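Local atomic coordinates of beta-ketoacyl synthase (Burkholderia phymatum, PDB entry 4EWG), a protein that probably catalyses the condensation step that makes 3-oxoacyl-[acyl-carrier-protein], extending an acyl chain as other beta-ketoacyl synthases do. Residues Pro41-Phe46 / Glu196-Pro201; Glu47-Arg52 / Val205-Tyr210. All coordinates share one frame; numbering follows the deposited sequence.

Contact 1: Pro41-Phe46 / Glu196-Pro201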
loop_
_atom_site.group_PDB
_atom_site.type_symbol
_atom_site.label_atom_id
_atom_site.label_comp_id
_atom_site.label_asym_id
_atom_site.label_seq_id
_atom_site.Cartn_x
_atom_site.Cartn_y
_atom_site.Cartn_z
ATOM N N PRO A 41 -32.416 1.040 -2.968
ATOM C CA PRO A 41 -33.246 -0.074 -3.486
ATOM C C PRO A 41 -32.508 -1.017 -4.439
ATOM O O PRO A 41 -32.851 -2.178 -4.526
ATOM C CB PRO A 41 -34.404 0.640 -4.220
ATOM C CG PRO A 41 -33.955 2.064 -4.385
ATOM C CD PRO A 41 -33.029 2.349 -3.222
ATOM N N ASP A 42 -31.506 -0.513 -5.155
ATOM C CA ASP A 42 -30.715 -1.341 -6.077
ATOM C C ASP A 42 -30.060 -2.549 -5.427
ATOM O O ASP A 42 -29.813 -3.533 -6.097
ATOM C CB ASP A 42 -29.618 -0.517 -6.746
ATOM C CG ASP A 42 -30.149 0.377 -7.820
ATOM O OD1 ASP A 42 -31.160 -0.003 -8.488
ATOM O OD2 ASP A 42 -29.542 1.459 -8.002
ATOM N N TRP A 43 -29.789 -2.461 -4.130
ATOM C CA TRP A 43 -29.164 -3.547 -3.406
ATOM C C TRP A 43 -30.024 -4.739 -3.173
ATOM O O TRP A 43 -29.535 -5.743 -2.675
ATOM C CB TRP A 43 -28.607 -3.040 -2.113
ATOM C CG TRP A 43 -27.446 -2.125 -2.351
ATOM C CD1 TRP A 43 -26.748 -1.902 -3.550
ATOM C CD2 TRP A 43 -26.796 -1.300 -1.380
ATOM N NE1 TRP A 43 -25.743 -1.010 -3.362
ATOM C CE2 TRP A 43 -25.718 -0.604 -2.083
ATOM C CE3 TRP A 43 -26.984 -1.075 -0.048
ATOM C CZ2 TRP A 43 -24.891 0.272 -1.455
ATOM C CZ3 TRP A 43 -26.142 -0.189 0.589
ATOM C CH2 TRP A 43 -25.115 0.479 -0.104
ATOM N N ASP A 44 -31.298 -4.664 -3.576
ATOM C CA ASP A 44 -32.153 -5.856 -3.618
ATOM C C ASP A 44 -31.629 -6.864 -4.657
ATOM O O ASP A 44 -31.972 -8.040 -4.641
ATOM C CB ASP A 44 -33.604 -5.473 -3.927
ATOM C CG ASP A 44 -34.567 -6.532 -3.507
ATOM O OD1 ASP A 44 -34.705 -6.720 -2.284
ATOM O OD2 ASP A 44 -35.183 -7.184 -4.368
ATOM N N TYR A 45 -30.810 -6.379 -5.575
ATOM C CA TYR A 45 -30.099 -7.230 -6.500
ATOM C C TYR A 45 -29.222 -8.261 -5.761
ATOM O O TYR A 45 -29.066 -9.379 -6.215
ATOM C CB TYR A 45 -29.239 -6.345 -7.385
ATOM C CG TYR A 45 -28.313 -7.051 -8.349
ATOM C CD1 TYR A 45 -28.773 -7.499 -9.588
ATOM C CD2 TYR A 45 -26.960 -7.218 -8.044
ATOM C CE1 TYR A 45 -27.914 -8.126 -10.486
ATOM C CE2 TYR A 45 -26.098 -7.833 -8.932
ATOM C CZ TYR A 45 -26.583 -8.296 -10.145
ATOM O OH TYR A 45 -25.719 -8.908 -11.024
ATOM N N PHE A 46 -28.668 -7.890 -4.615
ATOM C CA PHE A 46 -27.715 -8.763 -3.917
ATOM C C PHE A 46 -28.422 -9.769 -3.029
ATOM O O PHE A 46 -29.451 -9.465 -2.451
ATOM C CB PHE A 46 -26.702 -7.926 -3.130
ATOM C CG PHE A 46 -25.849 -7.076 -4.011
ATOM C CD1 PHE A 46 -24.978 -7.671 -4.939
ATOM C CD2 PHE A 46 -25.964 -5.691 -3.995
ATOM C CE1 PHE A 46 -24.219 -6.903 -5.788
ATOM C CE2 PHE A 46 -25.198 -4.916 -4.862
ATOM C CZ PHE A 46 -24.324 -5.520 -5.743
ATOM N N GLU A 196 -12.684 6.041 -2.323
ATOM C CA GLU A 196 -13.455 4.823 -2.410
ATOM C C GLU A 196 -14.671 5.018 -3.319
ATOM O O GLU A 196 -15.280 6.111 -3.340
ATOM C CB GLU A 196 -13.945 4.374 -1.040
ATOM C CG GLU A 196 -14.117 2.861 -0.964
ATOM C CD GLU A 196 -12.775 2.159 -0.758
ATOM O OE1 GLU A 196 -12.342 1.370 -1.648
ATOM O OE2 GLU A 196 -12.157 2.411 0.303
ATOM N N GLU A 197 -15.032 3.956 -4.053
ATOM C CA GLU A 197 -16.257 3.964 -4.829
ATOM C C GLU A 197 -17.271 3.077 -4.126
ATOM O O GLU A 197 -16.916 2.083 -3.570
ATOM C CB GLU A 197 -16.000 3.536 -6.277
ATOM C CG GLU A 197 -15.813 2.049 -6.530
ATOM C CD GLU A 197 -15.295 1.762 -7.958
ATOM O OE1 GLU A 197 -14.221 2.271 -8.346
ATOM O OE2 GLU A 197 -15.929 0.999 -8.676
ATOM N N LEU A 198 -18.516 3.498 -4.102
ATOM C CA LEU A 198 -19.571 2.754 -3.423
ATOM C C LEU A 198 -19.887 1.531 -4.260
ATOM O O LEU A 198 -20.065 1.630 -5.473
ATOM C CB LEU A 198 -20.839 3.615 -3.254
ATOM C CG LEU A 198 -22.040 2.985 -2.505
ATOM C CD1 LEU A 198 -21.681 2.637 -1.032
ATOM C CD2 LEU A 198 -23.306 3.878 -2.596
ATOM N N SER A 199 -19.957 0.383 -3.611
ATOM C CA SER A 199 -20.442 -0.821 -4.272
ATOM C C SER A 199 -21.070 -1.775 -3.257
ATOM O O SER A 199 -20.864 -1.645 -2.049
ATOM C CB SER A 199 -19.303 -1.543 -4.978
ATOM O OG SER A 199 -18.445 -2.144 -4.022
ATOM N N GLY A 200 -21.819 -2.746 -3.769
ATOM C CA GLY A 200 -22.424 -3.757 -2.924
ATOM C C GLY A 200 -21.372 -4.511 -2.115
ATOM O O GLY A 200 -21.489 -4.629 -0.909
ATOM N N PRO A 201 -20.340 -5.003 -2.787
ATOM C CA PRO A 201 -19.254 -5.670 -2.096
ATOM C C PRO A 201 -18.606 -4.828 -1.018
ATOM O O PRO A 201 -18.268 -5.357 0.034
ATOM C CB PRO A 201 -18.254 -5.972 -3.213
ATOM C CG PRO A 201 -19.107 -6.109 -4.411
ATOM C CD PRO A 201 -20.198 -5.095 -4.248
#
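The Trp43 indole turns one face to Gly200, whose CA sits 4.2 Å above the ring plane, offset toward the rim; at the indole's edge, near its plane, lies Leu198 CD1. The Phe46 ring has Tyr45 CD2 on one face, 3.6 Å above the plane and again offset toward the rim, while Trp43 CD1 lies in plane at its edge. The two rings are tilted against each other, and Gly200 CA lies on the same side of the indole as the Phe46 ring. With no side chain on the glycine, its main chain makes the contact: Phe46 CE2 reaches Gly200 CA at 3.6 Å, and Phe46 CZ stands 3.8 Å from the same Gly200 CA. Packing carries the whole interface, with no hydrogen bond between 41-46 and 196-201.

What meets here is a short 3-10 segment, 41-45, and the start of helix 200-207, which follows strand 189-196 of the main sheet of this thiolase-like fold. Phe46 N closes the last 3-10 turn on Trp43 O, so both aromatic residues present their side chains from one compact turn. Ser199 is the N-cap of the helix; its CB points away from the rings, and OG caps Ala202 N.

Leu198 crosses the indole at about a right angle. Its CG is anti to the backbone N (chi1 -178°), and the branch beyond it puts CD1 4.0 Å from Trp43 CZ2, with Leu198 CD2 4.1 Å from that same Trp43 CZ2. Ala54 of strand 53-54 touches both Trp43 and Leu198. Phe46 CZ comes within 4.4 Å of Pro201 CD. The second subunit then takes over: its Met125 packs on Phe46 and its Phe122 on Pro201, while its Leu126 O is hydrogen-bonded to Tyr45 OH.

Contact 2: Glu47-Arg52 / Val205-Tyr210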
loop_
_atom_site.group_PDB
_atom_site.type_symbol
_atom_site.label_atom_id
_atom_site.label_comp_id
_atom_site.label_asym_id
_atom_site.label_seq_id
_atom_site.Cartn_x
_atom_site.Cartn_y
_atom_site.Cartn_z
ATOM N N GLU A 47 -27.857 -10.967 -2.937
ATOM C CA GLU A 47 -28.533 -12.073 -2.257
ATOM C C GLU A 47 -28.738 -11.773 -0.764
ATOM O O GLU A 47 -29.855 -11.757 -0.289
ATOM C CB GLU A 47 -27.757 -13.376 -2.432
ATOM C CG GLU A 47 -28.582 -14.618 -2.146
ATOM C CD GLU A 47 -27.781 -15.917 -2.267
ATOM O OE1 GLU A 47 -26.614 -15.879 -2.690
ATOM O OE2 GLU A 47 -28.320 -16.988 -1.939
ATOM N N SER A 48 -27.658 -11.469 -0.053
ATOM C CA SER A 48 -27.686 -11.465 1.400
ATOM C C SER A 48 -27.123 -10.200 2.017
ATOM O O SER A 48 -26.201 -10.291 2.799
ATOM C CB SER A 48 -26.884 -12.673 1.902
ATOM O OG SER A 48 -27.222 -13.819 1.136
ATOM N N LEU A 49 -27.664 -9.027 1.670
ATOM C CA LEU A 49 -27.344 -7.792 2.408
ATOM C C LEU A 49 -28.532 -7.427 3.276
ATOM O O LEU A 49 -29.646 -7.396 2.799
ATOM C CB LEU A 49 -27.062 -6.644 1.481
ATOM C CG LEU A 49 -25.689 -6.632 0.818
ATOM C CD1 LEU A 49 -25.604 -5.420 -0.089
ATOM C CD2 LEU A 49 -24.590 -6.639 1.863
ATOM N N HIS A 50 -28.273 -7.160 4.547
ATOM C CA HIS A 50 -29.296 -6.736 5.467
ATOM C C HIS A 50 -29.543 -5.280 5.342
ATOM O O HIS A 50 -30.693 -4.838 5.309
ATOM C CB HIS A 50 -28.889 -7.089 6.883
ATOM C CG HIS A 50 -28.776 -8.586 7.116
ATOM N ND1 HIS A 50 -27.606 -9.196 7.433
ATOM C CD2 HIS A 50 -29.711 -9.581 6.999
ATOM C CE1 HIS A 50 -27.812 -10.519 7.550
ATOM N NE2 HIS A 50 -29.091 -10.758 7.270
ATOM N N THR A 51 -28.482 -4.488 5.243
ATOM C CA THR A 51 -28.681 -3.041 5.119
ATOM C C THR A 51 -29.195 -2.661 3.738
ATOM O O THR A 51 -28.857 -3.284 2.761
ATOM C CB THR A 51 -27.419 -2.224 5.444
ATOM O OG1 THR A 51 -27.779 -0.846 5.601
ATOM C CG2 THR A 51 -26.385 -2.340 4.373
ATOM N N ARG A 52 -30.010 -1.610 3.701
ATOM C CA ARG A 52 -30.364 -0.918 2.473
ATOM C C ARG A 52 -29.993 0.576 2.558
ATOM O O ARG A 52 -30.653 1.422 1.951
ATOM C CB ARG A 52 -31.868 -1.088 2.197
ATOM C CG ARG A 52 -32.267 -2.517 1.853
ATOM C CD ARG A 52 -31.704 -2.902 0.500
ATOM N NE ARG A 52 -32.042 -4.267 0.124
ATOM C CZ ARG A 52 -31.334 -5.343 0.440
ATOM N NH1 ARG A 52 -30.233 -5.243 1.160
ATOM N NH2 ARG A 52 -31.744 -6.532 0.038
ATOM N N VAL A 205 -18.576 -6.118 3.120
ATOM C CA VAL A 205 -17.409 -6.163 4.050
ATOM C C VAL A 205 -17.873 -5.953 5.509
ATOM O O VAL A 205 -17.554 -6.716 6.404
ATOM C CB VAL A 205 -16.363 -5.078 3.688
ATOM C CG1 VAL A 205 -15.305 -4.930 4.753
ATOM C CG2 VAL A 205 -15.724 -5.365 2.340
ATOM N N PHE A 206 -18.645 -4.912 5.712
ATOM C CA PHE A 206 -19.165 -4.583 7.022
ATOM C C PHE A 206 -20.509 -5.262 7.343
ATOM O O PHE A 206 -20.778 -5.587 8.502
ATOM C CB PHE A 206 -19.274 -3.075 7.127
ATOM C CG PHE A 206 -17.970 -2.394 6.915
ATOM C CD1 PHE A 206 -17.035 -2.318 7.953
ATOM C CD2 PHE A 206 -17.621 -1.876 5.663
ATOM C CE1 PHE A 206 -15.803 -1.699 7.751
ATOM C CE2 PHE A 206 -16.364 -1.264 5.448
ATOM C CZ PHE A 206 -15.462 -1.170 6.504
ATOM N N ASP A 207 -21.353 -5.447 6.339
ATOM C CA ASP A 207 -22.648 -6.109 6.546
ATOM C C ASP A 207 -22.474 -7.550 7.056
ATOM O O ASP A 207 -23.203 -7.978 7.937
ATOM C CB ASP A 207 -23.504 -6.084 5.272
ATOM C CG ASP A 207 -24.988 -6.291 5.555
ATOM O OD1 ASP A 207 -25.618 -5.397 6.168
ATOM O OD2 ASP A 207 -25.542 -7.323 5.159
ATOM N N THR A 208 -21.483 -8.266 6.530
ATOM C CA THR A 208 -21.199 -9.621 6.985
ATOM C C THR A 208 -20.644 -9.663 8.402
ATOM O O THR A 208 -20.614 -10.716 8.997
ATOM C CB THR A 208 -20.199 -10.343 6.069
ATOM O OG1 THR A 208 -18.968 -9.601 6.034
ATOM C CG2 THR A 208 -20.770 -10.477 4.635
ATOM N N LEU A 209 -20.170 -8.535 8.917
ATOM C CA LEU A 209 -19.740 -8.431 10.307
ATOM C C LEU A 209 -20.869 -7.976 11.208
ATOM O O LEU A 209 -20.654 -7.770 12.384
ATOM C CB LEU A 209 -18.542 -7.437 10.438
ATOM C CG LEU A 209 -17.200 -7.858 9.798
ATOM C CD1 LEU A 209 -16.189 -6.696 9.754
ATOM C CD2 LEU A 209 -16.594 -9.071 10.503
ATOM N N TYR A 210 -22.071 -7.792 10.660
ATOM C CA TYR A 210 -23.182 -7.148 11.388
ATOM C C TYR A 210 -22.814 -5.766 11.942
ATOM O O TYR A 210 -23.276 -5.396 12.998
ATOM C CB TYR A 210 -23.698 -8.030 12.529
ATOM C CG TYR A 210 -24.065 -9.396 12.051
ATOM C CD1 TYR A 210 -23.083 -10.374 11.919
ATOM C CD2 TYR A 210 -25.400 -9.719 11.704
ATOM C CE1 TYR A 210 -23.385 -11.624 11.444
ATOM C CE2 TYR A 210 -25.724 -10.991 11.252
ATOM C CZ TYR A 210 -24.695 -11.943 11.118
ATOM O OH TYR A 210 -24.933 -13.202 10.646
#
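Leu49 and Asp207 bring their CA atoms to 6.5 Å where the irregular 47-52 passes the last turn of the helix that begins at Gly200, and the chain there swings out through a type I turn, Asp207 to Tyr210, closed by a Schellman motif at Tyr210. The Asp207 carboxylate does most of the work. Its CG is anti to the backbone N (chi1 -159°), and the two oxygens take two successive N-H groups of the loop. His50 N meets Asp207 OD2 at 2.8 Å on the syn side, and the bond is nearly straight (169°). Thr51 N reaches Asp207 OD1 at 3.1 Å from above the carboxylate plane, and OD1 is also hydrogen-bonded to Thr212 OG1. Held by both oxygens, the buried carboxylate has little freedom to rotate.

Two methyl groups lie against the Asp207 side chain: Leu49 CD2 lies 3.6 Å from Asp207 CB, and Thr51 CG2 is 3.6 Å from Asp207 OD1. The His50 side chain crosses that of Asp207 at about a right angle, with ring and carboxylate planes 42° apart and His50 ND1 3.6 Å from Asp207 OD2. His50 CE1 just touches Tyr210 CE2 at 4.3 Å. Within the loop, Arg52 NH1 gives hydrogen bonds to both Leu49 O (2.8 Å) and Thr51 O, bracing the backbone whose N-H groups Asp207 holds.

Ser136 of the second subunit packs against Thr208 and Leu209. Thr51 OG1 bonds to Ser213 O, while Leu49 and Thr51 lean on Ala204 and Val203 of helix 200-207. Arg52 pairs through its backbone with Met40, leading into strand 53-54 beside strand 38-39.

In the fold
From the N terminus, the chain leaves strand 38-39, makes the 3-10 turn of 41-45 and continues through the irregular 47-52 into strand 53-54. Some 135 residues on it returns along strand 189-196 and enters helix 200-207. Contact 1 closes a loop of about 150 residues at the helix start, and contact 2 a similar one at the last turn, so the two closures cross: the segments come in the order 1, 2, 1, 2. With centres about 10 Å apart they also touch, for instance Trp43 CE3 against Thr51 O at 4.0 Å. Together they lay the excursion between strands 38-39 and 53-54 along helix 200-207, beside the second subunit.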